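ECL CdiI (PDB 4NTQ) is the immunity protein of a contact-dependent growth inhibition system and binds the toxic C-terminal RNase region of the inhibitor CdiA. Local coordinates at residues B[1-5]-B[135-139]; B[33-39]-B[65-71]; B[48-53]-B[139-144]; B[61-65]-B[109-113]. One frame throughout, in Å; residues are numbered along the deposited sequence.

Contact 1 of 4, residues B[1-5]-B[135-139]; sequences MFGIF and SVLDF
Two phenylalanines carry this contact, an example of how a terminal strand can pack against a terminal helix through an aromatic pair. Strand 2-5 runs obliquely across helix 135-139, their axes 7.3 Å apart at closest approach and 38° from parallel, with M1 opposite S135 and G3 opposite F139. F139 and F2 (both chi1 t) form an offset edge-to-face pair: the edge of F2 is turned toward the face of F139, with centroids 5.5 Å apart and planes at 85°. G3 CA lies 3.6 Å from the F139 centroid in a CH-pi contact. A side chain at G3 would strike that ring, and its phi/psi of 161/-178 calls for glycine. S135 OG, bonded to T131, lies 3.8 Å from F2 CB. A water bridges the backbones, 2.7 Å from F2 N and 2.8 Å from S135 O. Nearby, L82 of strand 76-85 and L64 of strand 61-65 pack on F2, L52 of helix 41-58 packs on F139, and G3 pairs with V24 of strand 16-25.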
loop_
_atom_site.group_PDB
_atom_site.type_symbol
_atom_site.label_atom_id
_atom_site.label_comp_id
_atom_site.label_asym_id
_atom_site.label_seq_id
_atom_site.Cartn_x
_atom_site.Cartn_y
_atom_site.Cartn_z
HETATM N N MSE B 1 15.816 4.592 -10.202
HETATM C CA MSE B 1 16.114 4.265 -8.818
HETATM C C MSE B 1 14.908 3.458 -8.313
HETATM O O MSE B 1 13.844 3.458 -8.941
HETATM C CB MSE B 1 16.289 5.559 -7.991
HETATM C CG MSE B 1 17.763 6.052 -7.637
HETATM SE SE MSE B 1 17.503 6.778 -5.957
HETATM C CE MSE B 1 16.701 5.345 -5.279
ATOM N N PHE B 2 15.074 2.743 -7.208
ATOM C CA PHE B 2 13.926 2.179 -6.511
ATOM C C PHE B 2 14.027 2.461 -5.039
ATOM O O PHE B 2 15.102 2.325 -4.450
ATOM C CB PHE B 2 13.810 0.654 -6.652
ATOM C CG PHE B 2 12.714 0.068 -5.773
ATOM C CD1 PHE B 2 13.009 -0.497 -4.542
ATOM C CD2 PHE B 2 11.387 0.139 -6.159
ATOM C CE1 PHE B 2 11.999 -1.007 -3.724
ATOM C CE2 PHE B 2 10.382 -0.356 -5.349
ATOM C CZ PHE B 2 10.687 -0.935 -4.127
ATOM N N GLY B 3 12.899 2.797 -4.424
ATOM C CA GLY B 3 12.894 2.907 -2.981
ATOM C C GLY B 3 11.749 3.703 -2.422
ATOM O O GLY B 3 10.875 4.172 -3.144
ATOM N N ILE B 4 11.769 3.837 -1.105
ATOM C CA ILE B 4 10.769 4.571 -0.381
ATOM C C ILE B 4 11.496 5.593 0.492
ATOM O O ILE B 4 12.340 5.219 1.304
ATOM C CB ILE B 4 9.955 3.617 0.493
ATOM C CG1 ILE B 4 9.244 2.576 -0.379
ATOM C CG2 ILE B 4 8.977 4.414 1.364
ATOM C CD1 ILE B 4 8.535 1.485 0.422
ATOM N N PHE B 5 11.161 6.875 0.329
ATOM C CA PHE B 5 11.960 7.963 0.895
ATOM C C PHE B 5 11.123 8.972 1.663
ATOM O O PHE B 5 10.044 9.351 1.226
ATOM C CB PHE B 5 12.696 8.691 -0.230
ATOM C CG PHE B 5 13.496 7.782 -1.097
ATOM C CD1 PHE B 5 14.800 7.463 -0.758
ATOM C CD2 PHE B 5 12.931 7.210 -2.237
ATOM C CE1 PHE B 5 15.545 6.620 -1.545
ATOM C CE2 PHE B 5 13.668 6.359 -3.026
ATOM C CZ PHE B 5 14.973 6.061 -2.672
ATOM N N SER B 135 18.617 -1.934 -9.184
ATOM C CA SER B 135 18.139 -0.759 -8.473
ATOM C C SER B 135 17.515 -1.204 -7.146
ATOM O O SER B 135 17.533 -0.466 -6.161
ATOM C CB SER B 135 17.170 0.062 -9.327
ATOM O OG SER B 135 15.968 -0.650 -9.511
ATOM N N VAL B 136 17.000 -2.429 -7.111
ATOM C CA VAL B 136 16.460 -2.977 -5.870
ATOM C C VAL B 136 17.590 -3.388 -4.933
ATOM O O VAL B 136 17.521 -3.178 -3.721
ATOM C CB VAL B 136 15.531 -4.170 -6.131
ATOM C CG1 VAL B 136 15.098 -4.804 -4.811
ATOM C CG2 VAL B 136 14.313 -3.716 -6.937
ATOM N N LEU B 137 18.636 -3.972 -5.504
ATOM C CA LEU B 137 19.831 -4.278 -4.737
ATOM C C LEU B 137 20.370 -3.024 -4.056
ATOM O O LEU B 137 20.674 -3.047 -2.867
ATOM C CB LEU B 137 20.895 -4.864 -5.645
ATOM C CG LEU B 137 20.633 -6.277 -6.134
ATOM C CD1 LEU B 137 21.750 -6.735 -7.087
ATOM C CD2 LEU B 137 20.505 -7.201 -4.932
ATOM N N ASP B 138 20.490 -1.930 -4.808
ATOM C CA ASP B 138 21.041 -0.696 -4.245
ATOM C C ASP B 138 20.194 -0.252 -3.037
ATOM O O ASP B 138 20.728 0.041 -1.965
ATOM C CB ASP B 138 21.116 0.416 -5.302
ATOM C CG ASP B 138 22.063 0.079 -6.460
ATOM O OD1 ASP B 138 23.061 -0.649 -6.240
ATOM O OD2 ASP B 138 21.794 0.541 -7.596
ATOM N N PHE B 139 18.872 -0.262 -3.199
ATOM C CA PHE B 139 17.982 0.069 -2.093
ATOM C C PHE B 139 18.129 -0.901 -0.914
ATOM O O PHE B 139 18.088 -0.496 0.242
ATOM C CB PHE B 139 16.527 0.088 -2.561
ATOM C CG PHE B 139 15.557 0.517 -1.496
ATOM C CD1 PHE B 139 15.669 1.761 -0.903
ATOM C CD2 PHE B 139 14.519 -0.316 -1.114
ATOM C CE1 PHE B 139 14.772 2.165 0.062
ATOM C CE2 PHE B 139 13.622 0.066 -0.149
ATOM C CZ PHE B 139 13.745 1.317 0.447
HETATM O O HOH W 1 17.607 2.327 -6.254
#

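Contact 2 of 4, residues B[33-39]-B[65-71]; sequences HLPLSYW and AVSMYEP
A water-bridged junction between two loops forms here, where the end of strand 28-35 turns toward helix 41-58 beside the irregular chain after strand 61-65. L34 lies opposite S67 (CA atoms 5.5 Å apart) and Y38 opposite Y69 (5.2 Å). Instead of direct strand pairing, one water joins P35 O (2.6 Å), W39 N (2.9 Å) and M68 O (2.8 Å), and a second lies 3.2 Å from H33 O and 2.7 Å from V66 O. Selenomethionine M68 (chi1 t, chi2 p, chi3 p) folds over W39 (chi1 m): its CG stands 3.6 Å from the centroid of the six-membered ring, and its SE, 4.7 Å from that centroid, makes an oblique Met-aromatic contact. Y38 (chi1 t) lies across segment 65-71, with E70 CA 3.9 Å from its ring centroid and its OH 3.5 Å from P71 CD. Y69 (chi1 m) swings back so that its OH is 3.3 Å from P35 CB; that hydroxyl bonds to E16. On the toxin chain, Q181 packs on Y69 and I204 on H33, so the junction borders the toxin interface. Within the immunity protein, Y44 of helix 41-58 meets W39 edge-to-face, and I77 of strand 76-85 packs on M68.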
loop_
_atom_site.group_PDB
_atom_site.type_symbol
_atom_site.label_atom_id
_atom_site.label_comp_id
_atom_site.label_asym_id
_atom_site.label_seq_id
_atom_site.Cartn_x
_atom_site.Cartn_y
_atom_site.Cartn_z
ATOM N N HIS B 33 1.707 8.314 2.979
ATOM C CA HIS B 33 1.655 8.784 4.361
ATOM C C HIS B 33 1.790 7.573 5.293
ATOM O O HIS B 33 0.799 6.898 5.584
ATOM C CB HIS B 33 0.332 9.502 4.643
ATOM C CG HIS B 33 0.085 10.693 3.767
ATOM N ND1 HIS B 33 -1.176 11.188 3.506
ATOM C CD2 HIS B 33 0.948 11.503 3.109
ATOM C CE1 HIS B 33 -1.084 12.241 2.714
ATOM N NE2 HIS B 33 0.198 12.454 2.458
ATOM N N LEU B 34 3.012 7.300 5.751
ATOM C CA LEU B 34 3.280 6.137 6.580
ATOM C C LEU B 34 2.894 6.433 8.022
ATOM O O LEU B 34 3.486 7.314 8.644
ATOM C CB LEU B 34 4.763 5.756 6.508
ATOM C CG LEU B 34 5.209 4.887 5.331
ATOM C CD1 LEU B 34 4.908 5.552 3.999
ATOM C CD2 LEU B 34 6.693 4.544 5.437
ATOM N N PRO B 35 1.888 5.714 8.555
ATOM C CA PRO B 35 1.454 5.963 9.942
ATOM C C PRO B 35 2.510 5.525 10.949
ATOM O O PRO B 35 3.149 4.473 10.779
ATOM C CB PRO B 35 0.186 5.100 10.082
ATOM C CG PRO B 35 0.304 4.052 9.065
ATOM C CD PRO B 35 1.056 4.693 7.898
ATOM N N LEU B 36 2.674 6.321 11.999
ATOM C CA LEU B 36 3.742 6.123 12.973
ATOM C C LEU B 36 3.230 5.680 14.344
ATOM O O LEU B 36 3.982 5.657 15.325
ATOM C CB LEU B 36 4.537 7.427 13.137
ATOM C CG LEU B 36 5.094 8.042 11.860
ATOM C CD1 LEU B 36 5.680 9.431 12.146
ATOM C CD2 LEU B 36 6.139 7.133 11.269
ATOM N N SER B 37 1.945 5.367 14.433
ATOM C CA SER B 37 1.355 5.100 15.748
ATOM C C SER B 37 1.891 3.816 16.400
ATOM O O SER B 37 1.857 3.671 17.615
ATOM C CB SER B 37 -0.180 5.109 15.690
ATOM O OG SER B 37 -0.665 4.061 14.873
ATOM N N TYR B 38 2.413 2.911 15.586
ATOM C CA TYR B 38 2.943 1.634 16.070
ATOM C C TYR B 38 4.426 1.487 15.701
ATOM O O TYR B 38 5.258 1.196 16.554
ATOM C CB TYR B 38 2.118 0.472 15.495
ATOM C CG TYR B 38 2.529 -0.911 15.965
ATOM C CD1 TYR B 38 2.226 -1.356 17.249
ATOM C CD2 TYR B 38 3.188 -1.784 15.114
ATOM C CE1 TYR B 38 2.590 -2.625 17.675
ATOM C CE2 TYR B 38 3.556 -3.058 15.528
ATOM C CZ TYR B 38 3.255 -3.464 16.808
ATOM O OH TYR B 38 3.618 -4.711 17.210
ATOM N N TRP B 39 4.748 1.697 14.430
ATOM C CA TRP B 39 6.127 1.666 13.945
ATOM C C TRP B 39 6.680 3.066 13.713
ATOM O O TRP B 39 5.993 3.904 13.135
ATOM C CB TRP B 39 6.164 0.969 12.592
ATOM C CG TRP B 39 6.346 -0.521 12.648
ATOM C CD1 TRP B 39 6.495 -1.295 13.763
ATOM C CD2 TRP B 39 6.410 -1.413 11.529
ATOM N NE1 TRP B 39 6.642 -2.616 13.405
ATOM C CE2 TRP B 39 6.593 -2.712 12.039
ATOM C CE3 TRP B 39 6.318 -1.237 10.148
ATOM C CZ2 TRP B 39 6.688 -3.830 11.212
ATOM C CZ3 TRP B 39 6.417 -2.353 9.326
ATOM C CH2 TRP B 39 6.600 -3.628 9.862
ATOM N N ALA B 65 5.739 -3.222 3.499
ATOM C CA ALA B 65 4.581 -2.594 4.130
ATOM C C ALA B 65 4.755 -1.076 4.207
ATOM O O ALA B 65 5.830 -0.582 4.545
ATOM C CB ALA B 65 4.359 -3.159 5.524
ATOM N N VAL B 66 3.704 -0.335 3.882
ATOM C CA VAL B 66 3.764 1.114 4.037
ATOM C C VAL B 66 2.658 1.604 4.969
ATOM O O VAL B 66 2.290 2.784 4.980
ATOM C CB VAL B 66 3.751 1.827 2.695
ATOM C CG1 VAL B 66 5.011 1.437 1.907
ATOM C CG2 VAL B 66 2.489 1.493 1.946
ATOM N N SER B 67 2.132 0.668 5.752
ATOM C CA SER B 67 1.337 1.010 6.911
ATOM C C SER B 67 1.372 -0.198 7.830
ATOM O O SER B 67 1.477 -1.331 7.367
ATOM C CB SER B 67 -0.109 1.363 6.528
ATOM O OG SER B 67 -0.816 0.208 6.108
HETATM N N MSE B 68 1.278 0.055 9.131
HETATM C CA MSE B 68 1.340 -0.988 10.122
HETATM C C MSE B 68 0.728 -0.473 11.404
HETATM O O MSE B 68 0.914 0.689 11.775
HETATM C CB MSE B 68 2.787 -1.401 10.375
HETATM C CG MSE B 68 2.929 -2.539 11.374
HETATM SE SE MSE B 68 2.070 -4.175 10.704
HETATM C CE MSE B 68 2.708 -4.061 8.843
ATOM N N TYR B 69 -0.018 -1.341 12.070
ATOM C CA TYR B 69 -0.564 -1.025 13.372
ATOM C C TYR B 69 -0.356 -2.242 14.220
ATOM O O TYR B 69 0.218 -3.227 13.746
ATOM C CB TYR B 69 -2.042 -0.688 13.253
ATOM C CG TYR B 69 -2.293 0.538 12.408
ATOM C CD1 TYR B 69 -2.520 0.429 11.036
ATOM C CD2 TYR B 69 -2.280 1.810 12.975
ATOM C CE1 TYR B 69 -2.745 1.555 10.261
ATOM C CE2 TYR B 69 -2.504 2.939 12.212
ATOM C CZ TYR B 69 -2.737 2.812 10.862
ATOM O OH TYR B 69 -2.955 3.942 10.104
ATOM N N GLU B 70 -0.786 -2.158 15.476
ATOM C CA GLU B 70 -0.876 -3.318 16.342
ATOM C C GLU B 70 -1.517 -4.429 15.532
ATOM O O GLU B 70 -2.647 -4.282 15.070
ATOM C CB GLU B 70 -1.749 -2.995 17.551
ATOM C CG GLU B 70 -1.717 -4.047 18.646
ATOM C CD GLU B 70 -0.461 -3.963 19.493
ATOM O OE1 GLU B 70 -0.051 -2.830 19.827
ATOM O OE2 GLU B 70 0.114 -5.024 19.824
ATOM N N PRO B 71 -0.781 -5.526 15.317
ATOM C CA PRO B 71 -1.265 -6.630 14.472
ATOM C C PRO B 71 -2.624 -7.234 14.884
ATOM O O PRO B 71 -3.390 -7.620 13.998
ATOM C CB PRO B 71 -0.137 -7.665 14.569
ATOM C CG PRO B 71 1.095 -6.832 14.852
ATOM C CD PRO B 71 0.619 -5.715 15.739
HETATM O O HOH W 2 0.337 4.225 3.800
HETATM O O HOH W 3 2.676 2.660 12.594
#

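Contact 3 of 4, residues B[48-53]-B[139-144]; sequences WLKSLG and FYHSLN
Helix-helix packing through interlocking apolar side chains is illustrated by helices 41-58 and 133-144. The short segments 48-53 and 139-144 cross at -137°, roughly antiparallel, with axes 9.4 Å apart, and their closest CA pair is L49 with L143 at 6.0 Å. L49 (chi1 t, chi2 p) leaves its helix sideways at CB, but its end turns in between Y140 and L143, its CD1 lying 3.6 Å from Y140 O, 3.7 Å from Y140 CE1 and 4.1 Å from L143 CB. One turn on, L52 (chi1 m, chi2 t) sends CD1 to 3.8 Å from both F139 CD2 and L143 CD1, while its CB stands 3.8 Å from Y140 CD1. L143 adopts the same m,t rotamer, which also brings its CD1 within 3.8 Å of W48 CB. Y140 (chi1 t) lays its ring along the other helix, CE1 3.8 Å from G53 N. W48 (chi1 m) and F139 (chi1 t) carry the packing toward the sheets; the indole NE1 bonds to A65 O of strand 61-65, and F139 meets F2 of the N-terminal strand. Within helix 133-144, S142 OG donates to F139 O at 2.8 Å, and W48 CE3 touches F139 CZ at 4.1 Å.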
loop_
_atom_site.group_PDB
_atom_site.type_symbol
_atom_site.label_atom_id
_atom_site.label_comp_id
_atom_site.label_asym_id
_atom_site.label_seq_id
_atom_site.Cartn_x
_atom_site.Cartn_y
_atom_site.Cartn_z
ATOM N N TRP B 48 11.625 -3.720 5.793
ATOM C CA TRP B 48 11.935 -3.740 4.367
ATOM C C TRP B 48 13.257 -4.460 4.115
ATOM O O TRP B 48 13.384 -5.220 3.156
ATOM C CB TRP B 48 12.023 -2.312 3.811
ATOM C CG TRP B 48 10.775 -1.488 3.985
ATOM C CD1 TRP B 48 9.503 -1.949 4.155
ATOM C CD2 TRP B 48 10.689 -0.056 4.016
ATOM N NE1 TRP B 48 8.622 -0.896 4.293
ATOM C CE2 TRP B 48 9.329 0.279 4.213
ATOM C CE3 TRP B 48 11.633 0.979 3.903
ATOM C CZ2 TRP B 48 8.883 1.602 4.287
ATOM C CZ3 TRP B 48 11.191 2.300 3.985
ATOM C CH2 TRP B 48 9.824 2.597 4.180
ATOM N N LEU B 49 14.242 -4.209 4.975
ATOM C CA LEU B 49 15.537 -4.888 4.881
ATOM C C LEU B 49 15.373 -6.411 4.959
ATOM O O LEU B 49 15.923 -7.136 4.140
ATOM C CB LEU B 49 16.494 -4.412 5.978
ATOM C CG LEU B 49 17.909 -4.999 5.936
ATOM C CD1 LEU B 49 18.532 -4.793 4.580
ATOM C CD2 LEU B 49 18.798 -4.378 7.006
ATOM N N LYS B 50 14.612 -6.882 5.939
ATOM C CA LYS B 50 14.381 -8.319 6.112
ATOM C C LYS B 50 13.638 -8.890 4.923
ATOM O O LYS B 50 14.024 -9.923 4.383
ATOM C CB LYS B 50 13.583 -8.602 7.388
ATOM C CG LYS B 50 14.374 -8.433 8.681
ATOM C CD LYS B 50 13.524 -8.820 9.892
ATOM C CE LYS B 50 14.308 -8.711 11.191
ATOM N NZ LYS B 50 13.414 -8.700 12.390
ATOM N N SER B 51 12.583 -8.190 4.508
ATOM C CA SER B 51 11.730 -8.644 3.411
ATOM C C SER B 51 12.494 -8.707 2.087
ATOM O O SER B 51 12.291 -9.612 1.289
ATOM C CB SER B 51 10.511 -7.731 3.292
ATOM O OG SER B 51 9.675 -8.133 2.230
ATOM N N LEU B 52 13.368 -7.727 1.869
ATOM C CA LEU B 52 14.201 -7.674 0.688
ATOM C C LEU B 52 15.234 -8.818 0.703
ATOM O O LEU B 52 15.409 -9.528 -0.293
ATOM C CB LEU B 52 14.873 -6.303 0.588
ATOM C CG LEU B 52 13.896 -5.187 0.173
ATOM C CD1 LEU B 52 14.494 -3.808 0.410
ATOM C CD2 LEU B 52 13.464 -5.335 -1.288
ATOM N N GLY B 53 15.895 -9.004 1.839
ATOM C CA GLY B 53 16.756 -10.159 2.035
ATOM C C GLY B 53 16.105 -11.488 1.654
ATOM O O GLY B 53 16.657 -12.227 0.850
ATOM N N PHE B 139 18.872 -0.262 -3.199
ATOM C CA PHE B 139 17.982 0.069 -2.093
ATOM C C PHE B 139 18.129 -0.901 -0.914
ATOM O O PHE B 139 18.088 -0.496 0.242
ATOM C CB PHE B 139 16.527 0.088 -2.561
ATOM C CG PHE B 139 15.557 0.517 -1.496
ATOM C CD1 PHE B 139 15.669 1.761 -0.903
ATOM C CD2 PHE B 139 14.519 -0.316 -1.114
ATOM C CE1 PHE B 139 14.772 2.165 0.062
ATOM C CE2 PHE B 139 13.622 0.066 -0.149
ATOM C CZ PHE B 139 13.745 1.317 0.447
ATOM N N TYR B 140 18.279 -2.183 -1.218
ATOM C CA TYR B 140 18.519 -3.187 -0.190
ATOM C C TYR B 140 19.818 -2.885 0.565
ATOM O O TYR B 140 19.848 -2.862 1.786
ATOM C CB TYR B 140 18.576 -4.559 -0.847
ATOM C CG TYR B 140 19.219 -5.653 -0.024
ATOM C CD1 TYR B 140 18.597 -6.157 1.106
ATOM C CD2 TYR B 140 20.430 -6.197 -0.396
ATOM C CE1 TYR B 140 19.172 -7.158 1.844
ATOM C CE2 TYR B 140 21.009 -7.217 0.332
ATOM C CZ TYR B 140 20.381 -7.692 1.454
ATOM O OH TYR B 140 20.962 -8.709 2.190
ATOM N N HIS B 141 20.888 -2.637 -0.175
ATOM C CA HIS B 141 22.168 -2.279 0.433
ATOM C C HIS B 141 22.108 -0.999 1.279
ATOM O O HIS B 141 22.759 -0.913 2.324
ATOM C CB HIS B 141 23.243 -2.161 -0.649
ATOM C CG HIS B 141 23.615 -3.477 -1.254
ATOM N ND1 HIS B 141 24.058 -3.606 -2.551
ATOM C CD2 HIS B 141 23.606 -4.729 -0.735
ATOM C CE1 HIS B 141 24.305 -4.881 -2.808
ATOM N NE2 HIS B 141 24.039 -5.580 -1.721
ATOM N N SER B 142 21.333 -0.008 0.843
ATOM C CA SER B 142 21.325 1.270 1.556
ATOM C C SER B 142 20.617 1.134 2.899
ATOM O O SER B 142 20.943 1.825 3.869
ATOM C CB SER B 142 20.656 2.362 0.736
ATOM O OG SER B 142 19.291 2.052 0.550
ATOM N N LEU B 143 19.636 0.246 2.957
ATOM C CA LEU B 143 18.939 0.016 4.201
ATOM C C LEU B 143 19.889 -0.737 5.108
ATOM O O LEU B 143 19.855 -0.586 6.323
ATOM C CB LEU B 143 17.680 -0.802 3.954
ATOM C CG LEU B 143 16.616 -0.072 3.138
ATOM C CD1 LEU B 143 15.497 -1.032 2.778
ATOM C CD2 LEU B 143 16.088 1.137 3.902
ATOM N N ASN B 144 20.747 -1.540 4.489
ATOM C CA ASN B 144 21.660 -2.423 5.208
ATOM C C ASN B 144 22.797 -1.627 5.861
ATOM O O ASN B 144 23.524 -2.133 6.722
ATOM C CB ASN B 144 22.195 -3.475 4.228
ATOM C CG ASN B 144 22.870 -4.648 4.915
ATOM O OD1 ASN B 144 22.481 -5.064 6.005
ATOM N ND2 ASN B 144 23.888 -5.192 4.265
#

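Contact 4 of 4, residues B[61-65]-B[109-113]; sequences HSALA and INKFI
Two hydrogen bonds pin the 3-10 segment at 109-111 to strand 61-65. A63 N donates to N110 OD1 at 2.7 Å, and H61 NE2 donates to N110 O at 2.8 Å. Strand 61-65 is outermost in its sheet within this chain, and the asparagine side chain (chi1 m) accepts its outward backbone NH as a neighbouring strand's carbonyl would. Extended throughout, the strand brings A63 CA 5.7 Å from N110 CA. Over the face of the H61 imidazole (chi1 p), I113 CG2 lies 3.6 Å from the ring centroid in a CH-pi contact. Further along, I109 (chi1 t, chi2 t) extends its CD1 to 3.7 Å from A63 CB and 3.9 Å from A65 CB, and I113 CG1 (chi1 m) sits 3.6 Å from A63 CB. N110 ND2 bonds to S51 and E54 of helix 41-58. S62 and L64 point away from segment 109-113, packing on that helix and pairing through their backbones with L82 and W80 of strand 76-85.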
loop_
_atom_site.group_PDB
_atom_site.type_symbol
_atom_site.label_atom_id
_atom_site.label_comp_id
_atom_site.label_asym_id
_atom_site.label_seq_id
_atom_site.Cartn_x
_atom_site.Cartn_y
_atom_site.Cartn_z
ATOM N N HIS B 61 9.418 -13.126 -3.906
ATOM C CA HIS B 61 8.848 -11.797 -3.762
ATOM C C HIS B 61 9.256 -11.126 -2.467
ATOM O O HIS B 61 9.678 -11.788 -1.523
ATOM C CB HIS B 61 7.321 -11.833 -3.867
ATOM C CG HIS B 61 6.669 -12.818 -2.943
ATOM N ND1 HIS B 61 6.260 -14.073 -3.358
ATOM C CD2 HIS B 61 6.353 -12.732 -1.629
ATOM C CE1 HIS B 61 5.720 -14.714 -2.336
ATOM N NE2 HIS B 61 5.766 -13.927 -1.276
ATOM N N SER B 62 9.127 -9.801 -2.433
ATOM C CA SER B 62 9.393 -9.003 -1.234
ATOM C C SER B 62 8.259 -8.019 -0.995
ATOM O O SER B 62 8.050 -7.088 -1.782
ATOM C CB SER B 62 10.699 -8.222 -1.383
ATOM O OG SER B 62 11.808 -9.075 -1.170
ATOM N N ALA B 63 7.516 -8.228 0.078
ATOM C CA ALA B 63 6.437 -7.314 0.396
ATOM C C ALA B 63 6.961 -6.229 1.303
ATOM O O ALA B 63 7.519 -6.538 2.369
ATOM C CB ALA B 63 5.310 -8.050 1.065
ATOM N N LEU B 64 6.784 -4.975 0.870
ATOM C CA LEU B 64 7.197 -3.795 1.633
ATOM C C LEU B 64 5.974 -3.089 2.197
ATOM O O LEU B 64 5.263 -2.411 1.455
ATOM C CB LEU B 64 7.923 -2.791 0.728
ATOM C CG LEU B 64 9.095 -3.298 -0.105
ATOM C CD1 LEU B 64 9.661 -2.191 -0.990
ATOM C CD2 LEU B 64 10.172 -3.850 0.785
ATOM N N ALA B 65 5.739 -3.222 3.499
ATOM C CA ALA B 65 4.581 -2.594 4.130
ATOM C C ALA B 65 4.755 -1.076 4.207
ATOM O O ALA B 65 5.830 -0.582 4.545
ATOM C CB ALA B 65 4.359 -3.159 5.524
ATOM N N ILE B 109 5.265 -11.317 6.801
ATOM C CA ILE B 109 4.557 -10.645 5.705
ATOM C C ILE B 109 4.678 -11.330 4.328
ATOM O O ILE B 109 3.743 -11.306 3.529
ATOM C CB ILE B 109 4.963 -9.148 5.592
ATOM C CG1 ILE B 109 4.101 -8.416 4.566
ATOM C CG2 ILE B 109 6.411 -9.009 5.202
ATOM C CD1 ILE B 109 4.398 -6.908 4.453
ATOM N N ASN B 110 5.824 -11.935 4.049
ATOM C CA ASN B 110 6.016 -12.532 2.740
ATOM C C ASN B 110 5.193 -13.808 2.541
ATOM O O ASN B 110 4.926 -14.188 1.406
ATOM C CB ASN B 110 7.504 -12.742 2.428
ATOM C CG ASN B 110 8.178 -11.464 1.951
ATOM O OD1 ASN B 110 7.579 -10.676 1.233
ATOM N ND2 ASN B 110 9.415 -11.249 2.368
ATOM N N LYS B 111 4.785 -14.441 3.646
ATOM C CA LYS B 111 3.861 -15.579 3.608
ATOM C C LYS B 111 2.444 -15.152 3.216
ATOM O O LYS B 111 1.661 -15.966 2.735
ATOM C CB LYS B 111 3.805 -16.306 4.964
ATOM C CG LYS B 111 5.097 -16.976 5.411
ATOM C CD LYS B 111 5.558 -18.038 4.418
ATOM C CE LYS B 111 4.555 -19.187 4.297
ATOM N NZ LYS B 111 4.992 -20.228 3.306
ATOM N N PHE B 112 2.112 -13.877 3.424
ATOM C CA PHE B 112 0.741 -13.411 3.192
ATOM C C PHE B 112 0.544 -12.951 1.756
ATOM O O PHE B 112 -0.514 -12.477 1.371
ATOM C CB PHE B 112 0.362 -12.320 4.203
ATOM C CG PHE B 112 0.256 -12.828 5.611
ATOM C CD1 PHE B 112 -0.987 -13.019 6.208
ATOM C CD2 PHE B 112 1.397 -13.156 6.328
ATOM C CE1 PHE B 112 -1.087 -13.508 7.509
ATOM C CE2 PHE B 112 1.311 -13.648 7.626
ATOM C CZ PHE B 112 0.061 -13.824 8.222
ATOM N N ILE B 113 1.589 -13.124 0.971
ATOM C CA ILE B 113 1.612 -12.682 -0.411
ATOM C C ILE B 113 1.691 -13.919 -1.264
ATOM O O ILE B 113 2.511 -14.802 -0.980
ATOM C CB ILE B 113 2.898 -11.873 -0.688
ATOM C CG1 ILE B 113 2.858 -10.536 0.063
ATOM C CG2 ILE B 113 3.109 -11.697 -2.185
ATOM C CD1 ILE B 113 1.525 -9.803 -0.052
#

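In the fold
From the N terminus, the first strand is held by contact 1, which closes the longest loop by bringing residues 1-5 against helix 133-144 near the chain's end. Contacts 2 and 4 are nested inside it, whereas contact 3 crosses it and shares F139, joining the same helix to helix 41-58. Contact 2 ties the end of strand 28-35 to the loop after strand 61-65; it crosses contact 3, and it crosses contact 4, with which it shares A65. Contact 4, nested within contact 3, fixes the loop after strand 88-97 to strand 61-65. Helix 41-58 thus lies between these ties, S51 bonding to S62 and A63, and I4 packing against W48.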